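Local coordinates for protein putative polyprenyl synthetase (Streptomyces coelicolor, PDB 3NF2) that probably joins isoprenoid units into longer prenyl diphosphates, as a magnesium-dependent prenyltransferase of the FPP/GGPP synthase family, at residues P252-A263 with L294-T304; Q311-L319 with F332-V340. All coordinates share one frame; numbering follows the deposited sequence.

In the fold
Helix 300-319 is the element that ties the two contacts together. Near its N-terminus it takes part in contact 1, where residues 294-304 pack on the corner made by 252-263; in its C-terminal half it takes part in contact 2, where residues 311-319 run antiparallel to 332-340. The contact centres lie about 25 Å apart, and their nearest atoms about 8 Å, so the two do not touch. Contact 1 sits farther out, about 24 Å from the centre of the chain against about 16 Å for contact 2. Both also lean on helix 203-230. The sulfate bound at contact 1, probably from the crystallisation liquor, marks an anion site and not necessarily a substrate site.

Contact 1: residues P252-A263 with L294-T304. With SO4 (sulfate ion), chain F.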
# COMPACT_ATOMS: atom_id res chain seq x y z
N PRO A 252 -5.49 -26.23 -14.32
CA PRO A 252 -5.34 -27.44 -15.14
C PRO A 252 -3.98 -28.13 -14.95
O PRO A 252 -3.92 -29.36 -14.81
CB PRO A 252 -5.49 -26.94 -16.58
CG PRO A 252 -6.04 -25.58 -16.50
CD PRO A 252 -5.76 -25.03 -15.14
N VAL A 253 -2.92 -27.32 -14.93
CA VAL A 253 -1.54 -27.81 -14.73
C VAL A 253 -1.44 -28.58 -13.43
O VAL A 253 -0.99 -29.73 -13.40
CB VAL A 253 -0.54 -26.64 -14.68
CG1 VAL A 253 0.88 -27.15 -14.48
CG2 VAL A 253 -0.63 -25.81 -15.93
N VAL A 254 -1.89 -27.94 -12.37
CA VAL A 254 -1.84 -28.51 -11.03
C VAL A 254 -2.70 -29.76 -10.88
O VAL A 254 -2.24 -30.77 -10.32
CB VAL A 254 -2.23 -27.44 -10.00
CG1 VAL A 254 -2.36 -28.03 -8.65
CG2 VAL A 254 -1.17 -26.33 -9.98
N ALA A 255 -3.93 -29.71 -11.38
CA ALA A 255 -4.83 -30.88 -11.34
C ALA A 255 -4.25 -32.08 -12.10
O ALA A 255 -4.39 -33.22 -11.66
CB ALA A 255 -6.21 -30.52 -11.87
N ALA A 256 -3.60 -31.82 -13.23
CA ALA A 256 -2.91 -32.85 -13.98
C ALA A 256 -1.77 -33.47 -13.16
O ALA A 256 -1.62 -34.69 -13.16
CB ALA A 256 -2.38 -32.28 -15.27
N LEU A 257 -0.99 -32.64 -12.45
CA LEU A 257 0.13 -33.12 -11.64
C LEU A 257 -0.31 -33.99 -10.47
O LEU A 257 0.36 -34.97 -10.14
CB LEU A 257 1.00 -31.97 -11.12
CG LEU A 257 1.78 -31.20 -12.18
CD1 LEU A 257 2.48 -30.00 -11.56
CD2 LEU A 257 2.78 -32.09 -12.89
N ALA A 258 -1.44 -33.63 -9.88
CA ALA A 258 -1.95 -34.33 -8.70
C ALA A 258 -2.59 -35.66 -9.04
O ALA A 258 -2.84 -36.49 -8.15
CB ALA A 258 -2.94 -33.44 -7.94
N ALA A 259 -2.87 -35.86 -10.33
CA ALA A 259 -3.60 -37.03 -10.80
C ALA A 259 -2.89 -38.37 -10.60
O ALA A 259 -3.51 -39.32 -10.14
CB ALA A 259 -4.00 -36.87 -12.27
N GLY A 260 -1.61 -38.47 -10.94
CA GLY A 260 -0.98 -39.80 -11.03
C GLY A 260 -1.36 -40.56 -12.30
O GLY A 260 -2.42 -40.30 -12.91
N GLY A 261 -0.51 -41.49 -12.72
CA GLY A 261 -0.67 -42.15 -14.01
C GLY A 261 0.37 -41.61 -14.97
O GLY A 261 0.98 -40.57 -14.71
N ALA A 262 0.56 -42.30 -16.09
CA ALA A 262 1.68 -42.05 -17.00
C ALA A 262 1.74 -40.65 -17.60
O ALA A 262 2.82 -40.14 -17.89
CB ALA A 262 1.71 -43.10 -18.11
N ALA A 263 0.57 -40.04 -17.80
CA ALA A 263 0.48 -38.69 -18.32
C ALA A 263 0.93 -37.70 -17.25
O ALA A 263 1.76 -36.83 -17.51
CB ALA A 263 -0.96 -38.39 -18.74
N LEU A 294 -0.74 -33.31 -22.79
CA LEU A 294 -0.49 -34.13 -21.60
C LEU A 294 -1.35 -33.77 -20.39
O LEU A 294 -1.77 -34.65 -19.65
CB LEU A 294 0.99 -34.10 -21.19
CG LEU A 294 2.02 -34.99 -21.90
CD1 LEU A 294 3.40 -34.42 -21.66
CD2 LEU A 294 1.96 -36.46 -21.45
N ILE A 295 -1.61 -32.47 -20.19
CA ILE A 295 -2.52 -32.00 -19.13
C ILE A 295 -3.94 -32.53 -19.38
O ILE A 295 -4.61 -33.00 -18.47
CB ILE A 295 -2.55 -30.45 -19.01
CG1 ILE A 295 -1.22 -29.92 -18.48
CG2 ILE A 295 -3.67 -29.95 -18.08
CD1 ILE A 295 -0.99 -28.45 -18.87
N GLU A 296 -4.38 -32.45 -20.63
CA GLU A 296 -5.67 -33.03 -20.99
C GLU A 296 -5.74 -34.55 -20.73
O GLU A 296 -6.68 -35.01 -20.06
CB GLU A 296 -6.07 -32.66 -22.43
CG GLU A 296 -7.54 -33.00 -22.72
CD GLU A 296 -8.13 -32.27 -23.91
OE1 GLU A 296 -7.41 -31.54 -24.62
OE2 GLU A 296 -9.36 -32.43 -24.13
N GLU A 297 -4.74 -35.31 -21.20
CA GLU A 297 -4.70 -36.76 -20.91
C GLU A 297 -4.76 -37.08 -19.41
O GLU A 297 -5.47 -38.01 -19.01
CB GLU A 297 -3.50 -37.48 -21.56
CG GLU A 297 -3.59 -39.02 -21.43
CD GLU A 297 -2.41 -39.80 -22.02
OE1 GLU A 297 -2.15 -40.92 -21.55
OE2 GLU A 297 -1.77 -39.31 -22.97
N ALA A 298 -4.06 -36.30 -18.59
CA ALA A 298 -4.10 -36.52 -17.13
C ALA A 298 -5.40 -36.08 -16.46
O ALA A 298 -5.57 -36.22 -15.24
CB ALA A 298 -2.90 -35.87 -16.46
N GLY A 299 -6.32 -35.54 -17.26
CA GLY A 299 -7.62 -35.10 -16.74
C GLY A 299 -7.60 -33.71 -16.12
O GLY A 299 -8.48 -33.38 -15.32
N GLY A 300 -6.60 -32.91 -16.49
CA GLY A 300 -6.47 -31.54 -15.97
C GLY A 300 -7.52 -30.57 -16.48
O GLY A 300 -8.10 -29.82 -15.70
N ARG A 301 -7.76 -30.59 -17.79
CA ARG A 301 -8.74 -29.72 -18.42
C ARG A 301 -10.15 -30.00 -17.92
O ARG A 301 -10.86 -29.08 -17.48
CB ARG A 301 -8.71 -29.92 -19.93
CG ARG A 301 -9.63 -29.01 -20.69
CD ARG A 301 -9.47 -29.24 -22.16
NE ARG A 301 -9.98 -28.14 -22.95
CZ ARG A 301 -9.85 -28.05 -24.27
NH1 ARG A 301 -9.21 -29.01 -24.92
NH2 ARG A 301 -10.33 -27.00 -24.92
N GLU A 302 -10.54 -31.27 -17.99
CA GLU A 302 -11.84 -31.73 -17.54
C GLU A 302 -12.10 -31.36 -16.09
O GLU A 302 -13.16 -30.80 -15.78
CB GLU A 302 -11.97 -33.25 -17.72
CG GLU A 302 -13.33 -33.82 -17.32
CD GLU A 302 -14.49 -33.26 -18.15
OE1 GLU A 302 -14.32 -33.02 -19.37
OE2 GLU A 302 -15.59 -33.06 -17.58
N TRP A 303 -11.14 -31.64 -15.21
CA TRP A 303 -11.27 -31.32 -13.80
C TRP A 303 -11.54 -29.83 -13.58
O TRP A 303 -12.33 -29.46 -12.70
CB TRP A 303 -10.05 -31.76 -12.99
CG TRP A 303 -10.32 -31.68 -11.52
CD1 TRP A 303 -10.86 -32.65 -10.74
CD2 TRP A 303 -10.08 -30.55 -10.66
NE1 TRP A 303 -10.96 -32.22 -9.43
CE2 TRP A 303 -10.50 -30.93 -9.36
CE3 TRP A 303 -9.56 -29.27 -10.86
CZ2 TRP A 303 -10.41 -30.07 -8.27
CZ3 TRP A 303 -9.48 -28.40 -9.78
CH2 TRP A 303 -9.89 -28.81 -8.49
N THR A 304 -10.89 -28.99 -14.37
CA THR A 304 -11.00 -27.54 -14.22
C THR A 304 -12.35 -27.01 -14.76
O THR A 304 -12.92 -26.06 -14.20
CB THR A 304 -9.80 -26.80 -14.83
OG1 THR A 304 -8.59 -27.39 -14.35
CG2 THR A 304 -9.82 -25.30 -14.47
S SO4 F . -9.62 -27.62 -28.51
O1 SO4 F . -10.32 -26.73 -27.59
O2 SO4 F . -8.59 -26.88 -29.23
O3 SO4 F . -8.99 -28.70 -27.76
O4 SO4 F . -10.58 -28.18 -29.46
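Close helix-to-helix packing without interhelical hydrogen bonds joins Ala256 to Gly300, at an outer corner where helix 251-259 meets the turn between helices 285-297 and 300-319. The axes of 252-259 and 300-304 approach to 7.9 Å, and small residues make this possible: a side chain on Gly300 would run into the carbonyl oxygen of Pro252, which instead lies 3.5 Å from Gly300 CA. The methyl of Ala256 fits between Ala298 CB, at 3.8 Å, and Ile295 CG2. Ile295 is well suited here because its beta branch parts the work: CG2, anti to the backbone N, reaches Pro252, while CD1 meets Val253 CG2. Ala255 CB rests 3.7 Å from Trp303 CE3, obliquely to the ring. On the far side of the turn, extended Arg301 grips the sulfate with two nearly straight bonds, NH1 to O3 at 2.9 Å and NH2 to O1 at 2.7 Å, and NH1 also bridges to Glu296 OE1 at 3.1 Å. An alanine here would remove the guanidinium, would probably lose the sulfate and would leave Glu296 without this salt-bridge mate. Gly299, with positive phi, closes helix 285-297 in a Schellman motif and serves as N-cap of the next helix.

Contact 2: residues Q311-L319 with F332-V340; sequences QHTIAIEAL and FTALADFVV
His312 points its imidazole edge at Asp337, and NE2 donates to OD1 at 2.8 Å with an N-H...O angle of 147°. The acceptor lies close to the ring plane, whereas NE2 meets OD1 on the anti side of the carboxylate and somewhat out of its plane; the two planes are turned 27° apart. With CG anti to the backbone N (chi1 -179°), the histidine ring extends across to helix 326-339, where its CD2 edge also comes within 3.2 Å of Ala336 O. The carboxylate would probably favour a protonated ring. One turn along, Ile316 crosses Thr333 at about a right angle, CD1 lying 3.7 Å from Thr333 CG2, while its CG1 packs on Ala336 CB; the small alanine suits a place where the isoleucine must lie close to the helix. Leu319 places both methyls against Phe332 CB, CD1 at 3.6 Å, and CD1 also touches Thr333 OG1, whose polar partner is Arg329 O. The Phe332 ring itself turns away, toward Leu61 and Leu64 of helix 57-67 and Tyr212 of helix 203-230. Thus helices 300-319 and 326-339 form an antiparallel hairpin, the axes of 311-319 and 332-339 coming within 10.2 Å, with helix 203-230 touching both arms and helices 57-67 and 5-25 packed against the second.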
# COMPACT_ATOMS: atom_id res chain seq x y z
N GLN A 311 -18.37 -24.26 -9.07
CA GLN A 311 -18.26 -22.97 -8.40
C GLN A 311 -19.37 -21.99 -8.80
O GLN A 311 -19.89 -21.26 -7.96
CB GLN A 311 -16.88 -22.35 -8.63
CG GLN A 311 -15.77 -23.07 -7.88
CD GLN A 311 -15.89 -22.88 -6.39
OE1 GLN A 311 -16.38 -21.85 -5.92
NE2 GLN A 311 -15.44 -23.87 -5.62
N HIS A 312 -19.70 -21.99 -10.09
CA HIS A 312 -20.86 -21.31 -10.64
C HIS A 312 -22.12 -21.64 -9.83
O HIS A 312 -22.84 -20.74 -9.39
CB HIS A 312 -21.04 -21.73 -12.10
CG HIS A 312 -22.19 -21.09 -12.80
ND1 HIS A 312 -23.49 -21.54 -12.66
CD2 HIS A 312 -22.24 -20.08 -13.69
CE1 HIS A 312 -24.29 -20.80 -13.41
NE2 HIS A 312 -23.56 -19.91 -14.05
N THR A 313 -22.35 -22.93 -9.63
CA THR A 313 -23.50 -23.46 -8.91
C THR A 313 -23.52 -23.00 -7.45
O THR A 313 -24.55 -22.54 -6.98
CB THR A 313 -23.54 -25.01 -9.02
OG1 THR A 313 -23.79 -25.37 -10.39
CG2 THR A 313 -24.61 -25.63 -8.12
N ILE A 314 -22.39 -23.10 -6.76
CA ILE A 314 -22.29 -22.62 -5.36
C ILE A 314 -22.56 -21.11 -5.24
O ILE A 314 -23.21 -20.66 -4.28
CB ILE A 314 -20.92 -22.98 -4.73
CG1 ILE A 314 -20.71 -24.50 -4.79
CG2 ILE A 314 -20.83 -22.49 -3.26
CD1 ILE A 314 -19.25 -24.93 -4.76
N ALA A 315 -22.09 -20.35 -6.23
CA ALA A 315 -22.35 -18.91 -6.30
C ALA A 315 -23.84 -18.61 -6.47
O ALA A 315 -24.44 -17.93 -5.64
CB ALA A 315 -21.54 -18.27 -7.43
N ILE A 316 -24.43 -19.15 -7.54
CA ILE A 316 -25.84 -18.93 -7.89
C ILE A 316 -26.80 -19.47 -6.82
O ILE A 316 -27.84 -18.88 -6.55
CB ILE A 316 -26.14 -19.46 -9.32
CG1 ILE A 316 -25.84 -18.35 -10.33
CG2 ILE A 316 -27.57 -20.00 -9.46
CD1 ILE A 316 -26.39 -18.57 -11.74
N GLU A 317 -26.40 -20.56 -6.17
CA GLU A 317 -27.15 -21.11 -5.05
C GLU A 317 -26.98 -20.30 -3.74
O GLU A 317 -27.80 -20.42 -2.83
CB GLU A 317 -26.88 -22.63 -4.93
CG GLU A 317 -26.58 -23.24 -3.56
CD GLU A 317 -26.17 -24.72 -3.68
OE1 GLU A 317 -26.50 -25.36 -4.70
OE2 GLU A 317 -25.52 -25.24 -2.74
N ALA A 318 -25.96 -19.45 -3.67
CA ALA A 318 -25.84 -18.51 -2.54
C ALA A 318 -26.78 -17.30 -2.70
O ALA A 318 -27.27 -16.77 -1.70
CB ALA A 318 -24.40 -18.06 -2.33
N LEU A 319 -27.02 -16.88 -3.94
CA LEU A 319 -28.00 -15.82 -4.24
C LEU A 319 -29.40 -16.14 -3.76
O LEU A 319 -30.14 -15.24 -3.36
CB LEU A 319 -28.09 -15.57 -5.75
CG LEU A 319 -27.16 -14.60 -6.48
CD1 LEU A 319 -27.46 -14.69 -7.96
CD2 LEU A 319 -27.30 -13.18 -5.98
N PHE A 332 -27.83 -10.55 -11.37
CA PHE A 332 -26.69 -11.23 -10.73
C PHE A 332 -26.46 -12.63 -11.32
O PHE A 332 -25.31 -13.06 -11.49
CB PHE A 332 -26.94 -11.36 -9.24
CG PHE A 332 -26.41 -10.21 -8.42
CD1 PHE A 332 -27.25 -9.21 -7.98
CD2 PHE A 332 -25.06 -10.16 -8.07
CE1 PHE A 332 -26.75 -8.16 -7.22
CE2 PHE A 332 -24.56 -9.12 -7.30
CZ PHE A 332 -25.40 -8.12 -6.87
N THR A 333 -27.55 -13.32 -11.61
CA THR A 333 -27.54 -14.64 -12.25
C THR A 333 -26.94 -14.60 -13.67
O THR A 333 -26.19 -15.49 -14.04
CB THR A 333 -28.97 -15.25 -12.25
OG1 THR A 333 -29.32 -15.63 -10.91
CG2 THR A 333 -29.10 -16.46 -13.19
N ALA A 334 -27.22 -13.54 -14.42
CA ALA A 334 -26.75 -13.44 -15.80
C ALA A 334 -25.27 -13.11 -15.93
O ALA A 334 -24.62 -13.50 -16.90
CB ALA A 334 -27.59 -12.42 -16.57
N LEU A 335 -24.73 -12.37 -14.95
CA LEU A 335 -23.29 -12.10 -14.90
C LEU A 335 -22.52 -13.39 -14.65
O LEU A 335 -21.49 -13.64 -15.28
CB LEU A 335 -22.97 -11.07 -13.81
CG LEU A 335 -23.29 -9.62 -14.15
CD1 LEU A 335 -23.28 -8.78 -12.90
CD2 LEU A 335 -22.32 -9.04 -15.18
N ALA A 336 -23.07 -14.21 -13.75
CA ALA A 336 -22.51 -15.52 -13.43
C ALA A 336 -22.41 -16.44 -14.65
O ALA A 336 -21.44 -17.20 -14.77
CB ALA A 336 -23.30 -16.18 -12.31
N ASP A 337 -23.38 -16.37 -15.55
CA ASP A 337 -23.32 -17.15 -16.78
C ASP A 337 -22.32 -16.55 -17.77
O ASP A 337 -21.67 -17.29 -18.51
CB ASP A 337 -24.70 -17.30 -17.43
CG ASP A 337 -25.76 -17.80 -16.45
OD1 ASP A 337 -25.43 -18.23 -15.33
OD2 ASP A 337 -26.96 -17.77 -16.82
N PHE A 338 -22.20 -15.22 -17.79
CA PHE A 338 -21.23 -14.54 -18.67
C PHE A 338 -19.80 -14.90 -18.31
O PHE A 338 -18.93 -15.01 -19.18
CB PHE A 338 -21.40 -13.01 -18.64
CG PHE A 338 -20.36 -12.27 -19.45
CD1 PHE A 338 -19.24 -11.71 -18.84
CD2 PHE A 338 -20.49 -12.14 -20.84
CE1 PHE A 338 -18.27 -11.03 -19.59
CE2 PHE A 338 -19.53 -11.46 -21.59
CZ PHE A 338 -18.42 -10.91 -20.96
N VAL A 339 -19.57 -15.09 -17.02
CA VAL A 339 -18.26 -15.43 -16.47
C VAL A 339 -17.69 -16.75 -17.03
O VAL A 339 -16.48 -16.88 -17.20
CB VAL A 339 -18.30 -15.37 -14.92
CG1 VAL A 339 -17.56 -16.53 -14.27
CG2 VAL A 339 -17.76 -14.02 -14.44
N VAL A 340 -18.58 -17.70 -17.34
CA VAL A 340 -18.18 -18.93 -18.04
C VAL A 340 -18.35 -18.79 -19.57
O VAL A 340 -19.27 -18.11 -20.04
CB VAL A 340 -18.88 -20.21 -17.46
CG1 VAL A 340 -18.66 -20.31 -15.96
CG2 VAL A 340 -20.38 -20.24 -17.76